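Local structure of C-glycoside 3-oxidase (Microbacterium trichothecenolyticum, 7DVE) at residues A[97-102]-A[112-117]; A[108-113]-A[437-442]. The protein oxidises the C3 hydroxyl of the sugar in C-glycosides such as isoorientin and mangiferin, using FAD and passing the electrons to oxygen to give hydrogen peroxide. One frame throughout, in Å; residues are numbered along the deposited sequence.

Contact 1. Residues A[97-102]-A[112-117]; sequences TYLLES and LPVAAF
The carbonyl oxygen F117 O is approached by two groups at once: it accepts a hydrogen bond from Y98 N at 2.9 Å, and T97 CA offers a CA-H...O contact beside it. The return bond, from F117 N to Y98 O, is also 2.9 Å and lies in the plane of the Y98 carbonyl. Together they make Y98 and F117 a hydrogen-bonded pair of a very short antiparallel hairpin whose connection is long. Its base reaches the FAD pocket, where T97 touches the cofactor, while T97 OG1 is hydrogen-bonded to R94 O. On the face shared by Y98 and F117, CB of F117 lies over the tyrosine ring in a CH-pi contact, Y98 CE1 being 3.5 Å from F117 CB. CG of Y98 stands between its own N and carbonyl carbon (chi1 62°); the two rings meet obliquely, their planes 38° apart. L100 CD2 comes obliquely to F117 CE1 at 3.7 Å, while L99 CD2 packs 3.8 Å from A116 CB. Beyond the paired residues the two segments diverge, L100 N and A115 O being too far apart for a direct bond, and a water joins them. It accepts from L100 N at 2.8 Å and donates both to A115 O at 2.7 Å and to P113 O at 3.1 Å.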
loop_
_atom_site.group_PDB
_atom_site.type_symbol
_atom_site.label_atom_id
_atom_site.label_comp_id
_atom_site.label_asym_id
_atom_site.label_seq_id
_atom_site.Cartn_x
_atom_site.Cartn_y
_atom_site.Cartn_z
ATOM N N THR A 97 9.544 7.960 4.313
ATOM C CA THR A 97 8.912 8.369 3.068
ATOM C C THR A 97 9.421 9.753 2.672
ATOM O O THR A 97 10.046 10.457 3.466
ATOM C CB THR A 97 7.385 8.403 3.173
ATOM O OG1 THR A 97 6.995 9.537 3.955
ATOM C CG2 THR A 97 6.856 7.149 3.804
ATOM N N TYR A 98 9.144 10.143 1.432
ATOM C CA TYR A 98 9.470 11.484 0.960
ATOM C C TYR A 98 8.340 12.009 0.086
ATOM O O TYR A 98 7.527 11.249 -0.455
ATOM C CB TYR A 98 10.806 11.533 0.200
ATOM C CG TYR A 98 10.865 10.693 -1.061
ATOM C CD1 TYR A 98 10.948 9.296 -0.985
ATOM C CD2 TYR A 98 10.880 11.291 -2.328
ATOM C CE1 TYR A 98 11.025 8.530 -2.111
ATOM C CE2 TYR A 98 10.955 10.519 -3.468
ATOM C CZ TYR A 98 11.023 9.140 -3.350
ATOM O OH TYR A 98 11.100 8.360 -4.474
ATOM N N LEU A 99 8.292 13.329 -0.028
ATOM C CA LEU A 99 7.243 14.019 -0.761
ATOM C C LEU A 99 7.771 14.472 -2.107
ATOM O O LEU A 99 8.975 14.493 -2.353
ATOM C CB LEU A 99 6.722 15.230 0.027
ATOM C CG LEU A 99 6.241 14.979 1.459
ATOM C CD1 LEU A 99 5.709 16.244 2.054
ATOM C CD2 LEU A 99 5.169 13.923 1.471
ATOM N N LEU A 100 6.851 14.849 -2.986
ATOM C CA LEU A 100 7.253 15.603 -4.164
ATOM C C LEU A 100 7.836 16.943 -3.734
ATOM O O LEU A 100 7.354 17.576 -2.787
ATOM C CB LEU A 100 6.063 15.828 -5.093
ATOM C CG LEU A 100 5.568 14.620 -5.896
ATOM C CD1 LEU A 100 4.377 15.015 -6.765
ATOM C CD2 LEU A 100 6.701 14.094 -6.753
ATOM N N GLU A 101 8.893 17.373 -4.425
ATOM C CA GLU A 101 9.434 18.695 -4.165
ATOM C C GLU A 101 8.623 19.793 -4.841
ATOM O O GLU A 101 8.582 20.929 -4.341
ATOM C CB GLU A 101 10.892 18.752 -4.610
ATOM C CG GLU A 101 11.846 18.741 -3.433
ATOM C CD GLU A 101 13.232 18.248 -3.792
ATOM O OE1 GLU A 101 13.365 17.065 -4.199
ATOM O OE2 GLU A 101 14.181 19.052 -3.666
ATOM N N SER A 102 8.004 19.483 -5.977
ATOM C CA SER A 102 7.103 20.400 -6.672
ATOM C C SER A 102 6.171 19.564 -7.544
ATOM O O SER A 102 6.287 18.337 -7.608
ATOM C CB SER A 102 7.885 21.420 -7.501
ATOM O OG SER A 102 8.977 20.795 -8.153
ATOM N N LEU A 112 -2.467 17.153 -4.342
ATOM C CA LEU A 112 -2.157 16.150 -3.326
ATOM C C LEU A 112 -0.895 16.599 -2.598
ATOM O O LEU A 112 0.194 16.053 -2.825
ATOM C CB LEU A 112 -1.971 14.773 -3.960
ATOM C CG LEU A 112 -3.208 14.121 -4.599
ATOM C CD1 LEU A 112 -2.805 12.826 -5.303
ATOM C CD2 LEU A 112 -4.244 13.820 -3.520
ATOM N N PRO A 113 -1.001 17.598 -1.714
ATOM C CA PRO A 113 0.232 18.225 -1.184
ATOM C C PRO A 113 1.195 17.249 -0.521
ATOM O O PRO A 113 2.409 17.414 -0.689
ATOM C CB PRO A 113 -0.289 19.291 -0.196
ATOM C CG PRO A 113 -1.786 19.288 -0.276
ATOM C CD PRO A 113 -2.206 18.409 -1.435
ATOM N N VAL A 114 0.708 16.217 0.183
ATOM C CA VAL A 114 1.612 15.265 0.830
ATOM C C VAL A 114 1.591 13.871 0.183
ATOM O O VAL A 114 1.818 12.859 0.861
ATOM C CB VAL A 114 1.308 15.158 2.343
ATOM C CG1 VAL A 114 1.602 16.489 3.039
ATOM C CG2 VAL A 114 -0.132 14.684 2.588
ATOM N N ALA A 115 1.345 13.795 -1.121
ATOM C CA ALA A 115 1.645 12.574 -1.866
ATOM C C ALA A 115 3.073 12.143 -1.578
ATOM O O ALA A 115 4.002 12.940 -1.719
ATOM C CB ALA A 115 1.463 12.806 -3.374
ATOM N N ALA A 116 3.251 10.871 -1.176
ATOM C CA ALA A 116 4.536 10.398 -0.675
ATOM C C ALA A 116 4.959 9.098 -1.354
ATOM O O ALA A 116 4.178 8.441 -2.043
ATOM C CB ALA A 116 4.506 10.221 0.847
ATOM N N PHE A 117 6.235 8.748 -1.148
ATOM C CA PHE A 117 6.873 7.572 -1.721
ATOM C C PHE A 117 7.842 6.993 -0.700
ATOM O O PHE A 117 8.255 7.681 0.239
ATOM C CB PHE A 117 7.662 7.893 -2.996
ATOM C CG PHE A 117 6.971 8.842 -3.931
ATOM C CD1 PHE A 117 7.111 10.217 -3.775
ATOM C CD2 PHE A 117 6.217 8.360 -4.986
ATOM C CE1 PHE A 117 6.498 11.080 -4.612
ATOM C CE2 PHE A 117 5.584 9.244 -5.855
ATOM C CZ PHE A 117 5.732 10.605 -5.665
HETATM O O HOH W 1 4.205 15.532 -2.368
#

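Contact 2. Residues A[108-113]-A[437-442]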
loop_
_atom_site.group_PDB
_atom_site.type_symbol
_atom_site.label_atom_id
_atom_site.label_comp_id
_atom_site.label_asym_id
_atom_site.label_seq_id
_atom_site.Cartn_x
_atom_site.Cartn_y
_atom_site.Cartn_z
ATOM N N GLY A 108 -5.111 26.685 -8.723
ATOM C CA GLY A 108 -6.541 26.651 -8.505
ATOM C C GLY A 108 -7.095 25.292 -8.137
ATOM O O GLY A 108 -8.317 25.153 -8.028
ATOM N N GLU A 109 -6.240 24.297 -7.925
ATOM C CA GLU A 109 -6.628 22.919 -7.645
ATOM C C GLU A 109 -6.270 22.550 -6.216
ATOM O O GLU A 109 -5.382 23.150 -5.605
ATOM C CB GLU A 109 -5.935 21.956 -8.618
ATOM C CG GLU A 109 -6.359 22.192 -10.064
ATOM C CD GLU A 109 -5.859 21.131 -11.025
ATOM O OE1 GLU A 109 -5.219 20.176 -10.554
ATOM O OE2 GLU A 109 -6.136 21.241 -12.250
ATOM N N ASP A 110 -6.964 21.534 -5.688
ATOM C CA ASP A 110 -6.619 21.010 -4.369
ATOM C C ASP A 110 -5.237 20.375 -4.365
ATOM O O ASP A 110 -4.497 20.493 -3.377
ATOM C CB ASP A 110 -7.668 19.998 -3.907
ATOM C CG ASP A 110 -9.058 20.589 -3.893
ATOM O OD1 ASP A 110 -9.394 21.299 -2.922
ATOM O OD2 ASP A 110 -9.823 20.359 -4.860
ATOM N N GLY A 111 -4.879 19.687 -5.449
ATOM C CA GLY A 111 -3.671 18.867 -5.503
ATOM C C GLY A 111 -3.648 17.770 -4.447
ATOM O O GLY A 111 -4.626 17.483 -3.754
ATOM N N LEU A 112 -2.467 17.153 -4.342
ATOM C CA LEU A 112 -2.157 16.150 -3.326
ATOM C C LEU A 112 -0.895 16.599 -2.598
ATOM O O LEU A 112 0.194 16.053 -2.825
ATOM C CB LEU A 112 -1.971 14.773 -3.960
ATOM C CG LEU A 112 -3.208 14.121 -4.599
ATOM C CD1 LEU A 112 -2.805 12.826 -5.303
ATOM C CD2 LEU A 112 -4.244 13.820 -3.520
ATOM N N PRO A 113 -1.001 17.598 -1.714
ATOM C CA PRO A 113 0.232 18.225 -1.184
ATOM C C PRO A 113 1.195 17.249 -0.521
ATOM O O PRO A 113 2.409 17.414 -0.689
ATOM C CB PRO A 113 -0.289 19.291 -0.196
ATOM C CG PRO A 113 -1.786 19.288 -0.276
ATOM C CD PRO A 113 -2.206 18.409 -1.435
ATOM N N MET A 437 -6.868 15.485 7.296
ATOM C CA MET A 437 -5.458 15.463 6.908
ATOM C C MET A 437 -5.274 16.093 5.521
ATOM O O MET A 437 -6.205 16.141 4.734
ATOM C CB MET A 437 -4.946 14.026 6.884
ATOM C CG MET A 437 -4.806 13.348 8.252
ATOM S SD MET A 437 -3.765 14.249 9.377
ATOM C CE MET A 437 -2.180 14.105 8.548
ATOM N N PRO A 438 -4.085 16.591 5.190
ATOM C CA PRO A 438 -3.880 17.116 3.833
ATOM C C PRO A 438 -3.949 16.003 2.790
ATOM O O PRO A 438 -3.523 14.866 3.022
ATOM C CB PRO A 438 -2.480 17.749 3.874
ATOM C CG PRO A 438 -1.887 17.409 5.191
ATOM C CD PRO A 438 -2.951 16.839 6.095
ATOM N N LEU A 439 -4.469 16.355 1.614
ATOM C CA LEU A 439 -4.699 15.358 0.583
ATOM C C LEU A 439 -3.402 14.643 0.236
ATOM O O LEU A 439 -2.329 15.252 0.196
ATOM C CB LEU A 439 -5.313 15.998 -0.657
ATOM C CG LEU A 439 -6.660 16.639 -0.313
ATOM C CD1 LEU A 439 -7.254 17.390 -1.503
ATOM C CD2 LEU A 439 -7.632 15.601 0.215
ATOM N N GLY A 440 -3.513 13.332 0.009
ATOM C CA GLY A 440 -2.359 12.476 -0.124
ATOM C C GLY A 440 -1.935 11.817 1.166
ATOM O O GLY A 440 -1.172 10.842 1.129
ATOM N N ALA A 441 -2.421 12.303 2.308
ATOM C CA ALA A 441 -1.988 11.766 3.585
ATOM C C ALA A 441 -2.342 10.295 3.757
ATOM O O ALA A 441 -1.653 9.607 4.500
ATOM C CB ALA A 441 -2.592 12.574 4.724
ATOM N N SER A 442 -3.386 9.789 3.083
ATOM C CA SER A 442 -3.764 8.389 3.268
ATOM C C SER A 442 -2.716 7.420 2.729
ATOM O O SER A 442 -2.700 6.262 3.144
ATOM C CB SER A 442 -5.122 8.092 2.597
ATOM O OG SER A 442 -5.003 7.994 1.186
#
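L439 packs against D110, L112 and P113, and these apolar contacts carry most of this meeting of two loops, which illustrates how segments without regular structure can still pack closely. The L439 side chain reaches in from the turn, its CD1 lying 3.6 Å from D110 CB, while its CB is 3.8 Å from L112 CD2. The two leucine side chains cross at about a right angle; the L112 CD2 methyl also meets G440 N, at 3.6 Å. P113 completes the apolar group, bringing CD to 4.0 Å from L439 CB. Polar atoms meet these groups without bonding across the contact: G111 O sits 3.5 Å from L439 CD1, and P113 N, which has no hydrogen to give, is near L439 O. Polar partners lie elsewhere, L439 O probably accepting from the backbone N of V114, D297 OD2 taking the N-H of G440 and L404 N bonding to D110 OD2. Within 437-442 a backbone bond of 2.9 Å from A441 N to P438 O closes a type II beta turn, with G440 at its third position where phi is positive; this glycine-containing turn lies shortly before H444, the probable proton acceptor of this GMC oxidoreductase.

Followed from the N terminus, the chain passes through 97-102, runs round a connection without helix or strand, and returns through 112-117, so contact 1 closes a short local loop beside the FAD pocket. Contact 2 takes the later part of that same connection, 108-113, and joins it to 437-442, more than 300 residues on, closing a far larger loop. The two spans overlap and cross, sharing L112 and P113. Their joint is V114, whose N probably donates to L439 O at 3.2 Å while its CG2 packs against the P438-A441 turn. The hairpin is thus tied to the loop that follows strand 427-436 of the large antiparallel sheet.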